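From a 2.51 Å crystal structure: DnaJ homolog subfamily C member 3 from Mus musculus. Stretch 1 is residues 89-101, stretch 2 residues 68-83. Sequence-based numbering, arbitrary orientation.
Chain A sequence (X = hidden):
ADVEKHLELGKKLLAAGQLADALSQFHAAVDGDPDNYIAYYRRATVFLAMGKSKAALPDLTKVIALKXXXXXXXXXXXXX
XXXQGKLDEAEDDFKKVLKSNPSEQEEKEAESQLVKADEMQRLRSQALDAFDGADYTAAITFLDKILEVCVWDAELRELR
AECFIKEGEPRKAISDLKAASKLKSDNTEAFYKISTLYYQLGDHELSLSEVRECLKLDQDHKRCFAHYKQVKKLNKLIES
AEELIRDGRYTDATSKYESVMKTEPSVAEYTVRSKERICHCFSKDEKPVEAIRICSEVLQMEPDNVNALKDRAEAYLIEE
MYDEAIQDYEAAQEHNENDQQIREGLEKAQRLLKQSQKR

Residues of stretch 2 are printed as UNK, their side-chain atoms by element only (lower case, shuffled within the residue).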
# COMPACT_ATOMS: atom_id res chain seq x y z
N GLU A 89 -0.82 -17.14 -23.02
CA GLU A 89 -2.03 -17.93 -22.96
C GLU A 89 -3.24 -17.20 -23.54
O GLU A 89 -4.15 -17.83 -24.07
CB GLU A 89 -2.34 -18.33 -21.52
CG GLU A 89 -1.35 -19.28 -20.94
CD GLU A 89 -1.17 -19.03 -19.47
OE1 GLU A 89 -0.14 -18.42 -19.11
OE2 GLU A 89 -2.07 -19.42 -18.69
N ALA A 90 -3.24 -15.88 -23.43
CA ALA A 90 -4.30 -15.08 -24.02
C ALA A 90 -4.27 -15.21 -25.54
O ALA A 90 -5.27 -15.60 -26.16
CB ALA A 90 -4.17 -13.63 -23.60
N GLU A 91 -3.11 -14.90 -26.13
CA GLU A 91 -2.91 -14.99 -27.56
C GLU A 91 -3.26 -16.39 -28.07
O GLU A 91 -3.95 -16.53 -29.08
CB GLU A 91 -1.47 -14.63 -27.91
CG GLU A 91 -1.16 -13.16 -27.72
CD GLU A 91 0.24 -12.80 -28.12
OE1 GLU A 91 1.18 -13.55 -27.77
OE2 GLU A 91 0.43 -11.76 -28.79
N ASP A 92 -2.82 -17.40 -27.34
CA ASP A 92 -3.13 -18.77 -27.69
C ASP A 92 -4.64 -18.97 -27.79
O ASP A 92 -5.12 -19.53 -28.77
CB ASP A 92 -2.52 -19.72 -26.67
CG ASP A 92 -2.57 -21.15 -27.13
OD1 ASP A 92 -1.66 -21.57 -27.87
OD2 ASP A 92 -3.53 -21.87 -26.76
N ASP A 93 -5.39 -18.49 -26.80
CA ASP A 93 -6.86 -18.59 -26.80
C ASP A 93 -7.51 -17.81 -27.94
O ASP A 93 -8.34 -18.36 -28.66
CB ASP A 93 -7.46 -18.20 -25.45
CG ASP A 93 -7.74 -19.40 -24.58
OD1 ASP A 93 -7.51 -20.53 -25.02
OD2 ASP A 93 -8.21 -19.22 -23.44
N PHE A 94 -7.14 -16.54 -28.10
CA PHE A 94 -7.66 -15.73 -29.19
C PHE A 94 -7.34 -16.35 -30.54
O PHE A 94 -8.20 -16.42 -31.41
CB PHE A 94 -7.10 -14.32 -29.15
CG PHE A 94 -7.50 -13.54 -27.93
CD1 PHE A 94 -8.84 -13.33 -27.62
CD2 PHE A 94 -6.52 -12.97 -27.11
CE1 PHE A 94 -9.20 -12.60 -26.51
CE2 PHE A 94 -6.87 -12.22 -26.00
CZ PHE A 94 -8.21 -12.03 -25.70
N LYS A 95 -6.10 -16.80 -30.73
CA LYS A 95 -5.71 -17.43 -31.98
C LYS A 95 -6.56 -18.68 -32.29
O LYS A 95 -6.98 -18.88 -33.42
CB LYS A 95 -4.21 -17.76 -31.99
CG LYS A 95 -3.32 -16.61 -32.45
CD LYS A 95 -1.83 -16.85 -32.15
CE LYS A 95 -0.99 -15.63 -32.62
NZ LYS A 95 0.23 -15.32 -31.78
N LYS A 96 -6.80 -19.52 -31.28
CA LYS A 96 -7.61 -20.72 -31.48
C LYS A 96 -9.09 -20.42 -31.78
O LYS A 96 -9.76 -21.19 -32.48
CB LYS A 96 -7.47 -21.67 -30.29
CG LYS A 96 -6.12 -22.38 -30.20
CD LYS A 96 -6.10 -23.37 -29.03
CE LYS A 96 -4.77 -24.10 -28.92
NZ LYS A 96 -4.64 -24.86 -27.63
N VAL A 97 -9.58 -19.31 -31.22
CA VAL A 97 -10.91 -18.79 -31.52
C VAL A 97 -11.03 -18.51 -33.02
O VAL A 97 -12.02 -18.91 -33.65
CB VAL A 97 -11.20 -17.50 -30.68
CG1 VAL A 97 -12.28 -16.64 -31.33
CG2 VAL A 97 -11.57 -17.85 -29.24
N LEU A 98 -10.02 -17.85 -33.59
CA LEU A 98 -10.01 -17.53 -35.01
C LEU A 98 -10.12 -18.78 -35.89
O LEU A 98 -10.61 -18.70 -37.01
CB LEU A 98 -8.77 -16.73 -35.39
CG LEU A 98 -8.67 -15.29 -34.87
CD1 LEU A 98 -7.35 -14.67 -35.27
CD2 LEU A 98 -9.82 -14.44 -35.37
N LYS A 99 -9.68 -19.92 -35.37
CA LYS A 99 -9.63 -21.17 -36.15
C LYS A 99 -10.66 -22.21 -35.71
O LYS A 99 -10.49 -23.41 -35.97
CB LYS A 99 -8.23 -21.79 -36.04
CG LYS A 99 -7.17 -21.13 -36.89
CD LYS A 99 -5.82 -21.67 -36.51
CE LYS A 99 -4.91 -21.78 -37.73
NZ LYS A 99 -3.59 -22.30 -37.33
N SER A 100 -11.71 -21.77 -35.03
CA SER A 100 -12.79 -22.67 -34.62
C SER A 100 -14.15 -22.17 -35.14
O SER A 100 -15.19 -22.39 -34.52
CB SER A 100 -12.78 -22.85 -33.09
OG SER A 100 -13.16 -21.66 -32.44
N ASN A 101 -14.10 -21.52 -36.31
CA ASN A 101 -15.25 -20.91 -36.98
C ASN A 101 -16.00 -19.91 -36.09
O ASN A 101 -17.13 -20.17 -35.67
CB ASN A 101 -16.21 -21.97 -37.54
CG ASN A 101 -15.48 -23.12 -38.19
OD1 ASN A 101 -15.00 -23.00 -39.32
ND2 ASN A 101 -15.38 -24.24 -37.48
N UNK A 68 -13.90 -28.43 -26.98
CA UNK A 68 -12.82 -27.56 -27.48
C UNK A 68 -13.24 -26.59 -28.59
O UNK A 68 -12.64 -25.54 -28.75
c UNK A 68 -11.71 -29.10 -29.23
se UNK A 68 -9.94 -29.54 -30.03
c UNK A 68 -11.59 -28.38 -27.89
c UNK A 68 -10.56 -29.97 -31.87
N UNK A 69 -14.26 -26.94 -29.37
CA UNK A 69 -14.71 -26.04 -30.42
C UNK A 69 -15.68 -24.95 -29.92
O UNK A 69 -16.12 -24.12 -30.71
o UNK A 69 -16.93 -28.45 -32.20
c UNK A 69 -15.28 -26.81 -31.64
o UNK A 69 -16.83 -27.84 -30.10
c UNK A 69 -16.43 -27.76 -31.28
N UNK A 70 -16.00 -24.95 -28.62
CA UNK A 70 -16.99 -24.00 -28.09
C UNK A 70 -16.42 -22.61 -28.04
O UNK A 70 -15.96 -22.15 -27.00
c UNK A 70 -18.69 -22.35 -25.82
c UNK A 70 -20.01 -24.22 -26.46
c UNK A 70 -21.16 -23.52 -26.10
c UNK A 70 -21.07 -22.24 -25.59
c UNK A 70 -19.83 -21.65 -25.45
c UNK A 70 -17.53 -24.40 -26.72
c UNK A 70 -18.77 -23.64 -26.32
N UNK A 71 -16.48 -21.95 -29.18
CA UNK A 71 -15.75 -20.72 -29.36
C UNK A 71 -16.06 -19.59 -28.35
O UNK A 71 -15.15 -18.93 -27.88
c UNK A 71 -16.68 -21.08 -31.69
c UNK A 71 -15.69 -20.29 -30.85
o UNK A 71 -15.93 -18.88 -30.98
N UNK A 72 -17.33 -19.42 -28.00
CA UNK A 72 -17.75 -18.34 -27.09
C UNK A 72 -17.07 -18.38 -25.71
O UNK A 72 -16.70 -17.35 -25.17
c UNK A 72 -19.26 -18.32 -26.94
N UNK A 73 -16.91 -19.58 -25.16
CA UNK A 73 -16.29 -19.74 -23.85
C UNK A 73 -14.81 -19.45 -23.89
O UNK A 73 -14.26 -18.89 -22.94
c UNK A 73 -16.54 -21.13 -23.32
N UNK A 74 -14.16 -19.84 -24.98
CA UNK A 74 -12.74 -19.59 -25.15
C UNK A 74 -12.48 -18.10 -25.35
O UNK A 74 -11.52 -17.55 -24.80
n UNK A 74 -9.38 -24.62 -26.77
c UNK A 74 -9.88 -23.54 -27.33
c UNK A 74 -12.15 -20.42 -26.29
n UNK A 74 -10.78 -23.66 -28.28
n UNK A 74 -9.50 -22.34 -26.94
c UNK A 74 -10.65 -20.23 -26.45
c UNK A 74 -10.04 -21.11 -27.52
N UNK A 75 -13.34 -17.43 -26.10
CA UNK A 75 -13.19 -15.99 -26.25
C UNK A 75 -13.21 -15.32 -24.88
O UNK A 75 -12.37 -14.47 -24.59
c UNK A 75 -14.22 -13.89 -27.33
c UNK A 75 -12.93 -13.40 -27.96
c UNK A 75 -15.41 -13.40 -28.14
c UNK A 75 -14.25 -15.41 -27.18
N UNK A 76 -14.16 -15.72 -24.03
CA UNK A 76 -14.29 -15.14 -22.69
C UNK A 76 -13.05 -15.37 -21.82
O UNK A 76 -12.58 -14.46 -21.15
n UNK A 76 -17.54 -13.26 -23.95
o UNK A 76 -16.46 -12.86 -22.04
c UNK A 76 -15.57 -15.63 -21.98
c UNK A 76 -16.95 -13.65 -22.84
c UNK A 76 -16.90 -15.16 -22.59
N UNK A 77 -12.52 -16.59 -21.85
CA UNK A 77 -11.30 -16.89 -21.10
C UNK A 77 -10.12 -16.05 -21.57
O UNK A 77 -9.34 -15.56 -20.75
n UNK A 77 -8.14 -22.31 -22.79
c UNK A 77 -9.79 -18.72 -20.25
n UNK A 77 -8.79 -22.83 -20.65
c UNK A 77 -10.95 -18.38 -21.16
c UNK A 77 -9.52 -20.20 -20.17
n UNK A 77 -8.96 -20.69 -21.42
c UNK A 77 -8.63 -21.95 -21.62
N UNK A 78 -10.00 -15.88 -22.88
CA UNK A 78 -9.01 -15.00 -23.48
C UNK A 78 -9.06 -13.59 -22.90
O UNK A 78 -8.02 -13.01 -22.61
N UNK A 79 -10.25 -13.05 -22.73
CA UNK A 79 -10.39 -11.74 -22.10
C UNK A 79 -9.80 -11.71 -20.68
O UNK A 79 -9.08 -10.78 -20.33
c UNK A 79 -11.86 -11.29 -22.06
n UNK A 79 -13.70 -10.93 -25.21
n UNK A 79 -11.79 -10.39 -24.42
c UNK A 79 -12.46 -11.05 -23.41
c UNK A 79 -13.67 -11.39 -23.92
c UNK A 79 -12.56 -10.34 -25.49
N UNK A 80 -10.11 -12.73 -19.88
CA UNK A 80 -9.69 -12.75 -18.49
C UNK A 80 -8.19 -12.92 -18.41
O UNK A 80 -7.55 -12.23 -17.62
c UNK A 80 -11.96 -13.80 -17.59
c UNK A 80 -12.54 -14.97 -16.79
c UNK A 80 -12.43 -12.48 -17.03
c UNK A 80 -10.42 -13.84 -17.66
N UNK A 81 -7.63 -13.81 -19.23
CA UNK A 81 -6.18 -14.01 -19.30
C UNK A 81 -5.42 -12.73 -19.67
O UNK A 81 -4.43 -12.39 -19.03
c UNK A 81 -6.28 -17.48 -21.16
c UNK A 81 -6.30 -16.54 -19.95
c UNK A 81 -5.81 -15.13 -20.29
c UNK A 81 -5.52 -17.13 -18.78
N UNK A 82 -5.89 -12.02 -20.69
CA UNK A 82 -5.27 -10.75 -21.04
C UNK A 82 -5.26 -9.78 -19.85
O UNK A 82 -4.26 -9.12 -19.60
c UNK A 82 -6.31 -8.40 -23.98
c UNK A 82 -5.97 -10.12 -22.25
c UNK A 82 -4.03 -8.69 -23.04
c UNK A 82 -5.52 -8.74 -22.74
N UNK A 83 -6.37 -9.71 -19.12
CA UNK A 83 -6.46 -8.85 -17.94
C UNK A 83 -5.49 -9.30 -16.84
O UNK A 83 -4.96 -8.49 -16.09
c UNK A 83 -8.85 -7.89 -18.17
c UNK A 83 -11.09 -6.79 -18.00
n UNK A 83 -12.22 -6.53 -17.04
c UNK A 83 -7.88 -8.81 -17.41
c UNK A 83 -10.04 -7.59 -17.29
O HOH W 1 -12.92 -22.49 -29.67

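Position 68 carries an unbranched chain of two carbons, a selenium and a terminal carbon, none of it near stretch 1: selenomethionine, Met-68. Position 69 has two carbons, the second bearing two oxygens, which lead away from the contact; this is Asp-69, its charge left exposed. At position 70 one carbon leads to a six-carbon ring; CA-to-CB points away and nothing touches stretch 1, so Phe-70, at the N-cap position.

Position 71 opens the helix with one carbon bearing an oxygen and a carbon. That branching carbon, CB, points toward stretch 1 and lies 3.3 Å from Ser-100 OG. This is Thr-71, its hydroxyl hydrogen-bonded elsewhere in the structure. Positions 72 and 73 each have a single carbon, CA-to-CB pointing away: Ala-72 and Ala-73.

Position 74 shows three carbons, a nitrogen, then a carbon with two more nitrogens; Lys-96 CB lies over one face of this end group and Asp-93 OD1 at its edge. It is Arg-74, with donors for several partners. NE gives a weak hydrogen bond to Asp-93 OD1 (3.3 Å), within a salt bridge; NH1 donates to Met-68 O (2.7 Å) and to water 1 (2.8 Å from NH1), whose O also hydrogen-bonds Ser-100 OG (2.9 Å).

Position 75 has four carbons forked at the second, a branch tip 4.1 Å from Phe-94 CE1 at the ring edge: Leu-75, apolar surface for the ring. Position 76, three carbons ending in one oxygen and one nitrogen, has CA-to-CB away and is partly exposed, suiting polar Gln-76.

Position 77 has three carbons, a nitrogen, then a carbon with two nitrogens. CB points sideways, yet the end reaches the Asp-93 carboxylate: Arg-77, whose NE lies 2.6 Å from Asp-93 OD2 and NH2 2.9 Å from OD1, a two-pronged salt bridge.

Position 78 has no side-chain atoms: Gly-78. An ideal CB would lie 2.8 Å from Phe-94 CE1, a clash; instead its CA packs over the ring face, 4.2 Å from the centroid.

Position 79, one carbon and a five-membered ring with two nitrogens, lies oblique to the Phe-94 ring: His-79, both nitrogens hydrogen-bonded elsewhere in the structure. The next three each have four carbons forked at the second. Position 80, CA-to-CB away and buried, is Leu-80. Position 81 sets CB 4.0 Å from Ala-90 CB and a branch tip 3.5 Å from Asp-93 OD2: Leu-81. Position 82 has CB 4.2 Å from Ala-90 CB: Leu-82, also apolar surface for Phe-94. Position 83, four carbons in a row ending in nitrogen, is out of reach: Lys-83, its charge exposed.

The helices run nearly antiparallel, at 158°, with small residues meeting where Ala-90 CA lies 4.7 Å from Gly-78 CA. Two knobs interlock them: Phe-94 among Leu-75, Gly-78, His-79 and Leu-82, and Asp-93 among Arg-74, Arg-77, Gly-78 and Leu-81, its buried charge answered by both arginines.

Stretch 2, residues 68-83: MDFTAARLQRGHLLLK
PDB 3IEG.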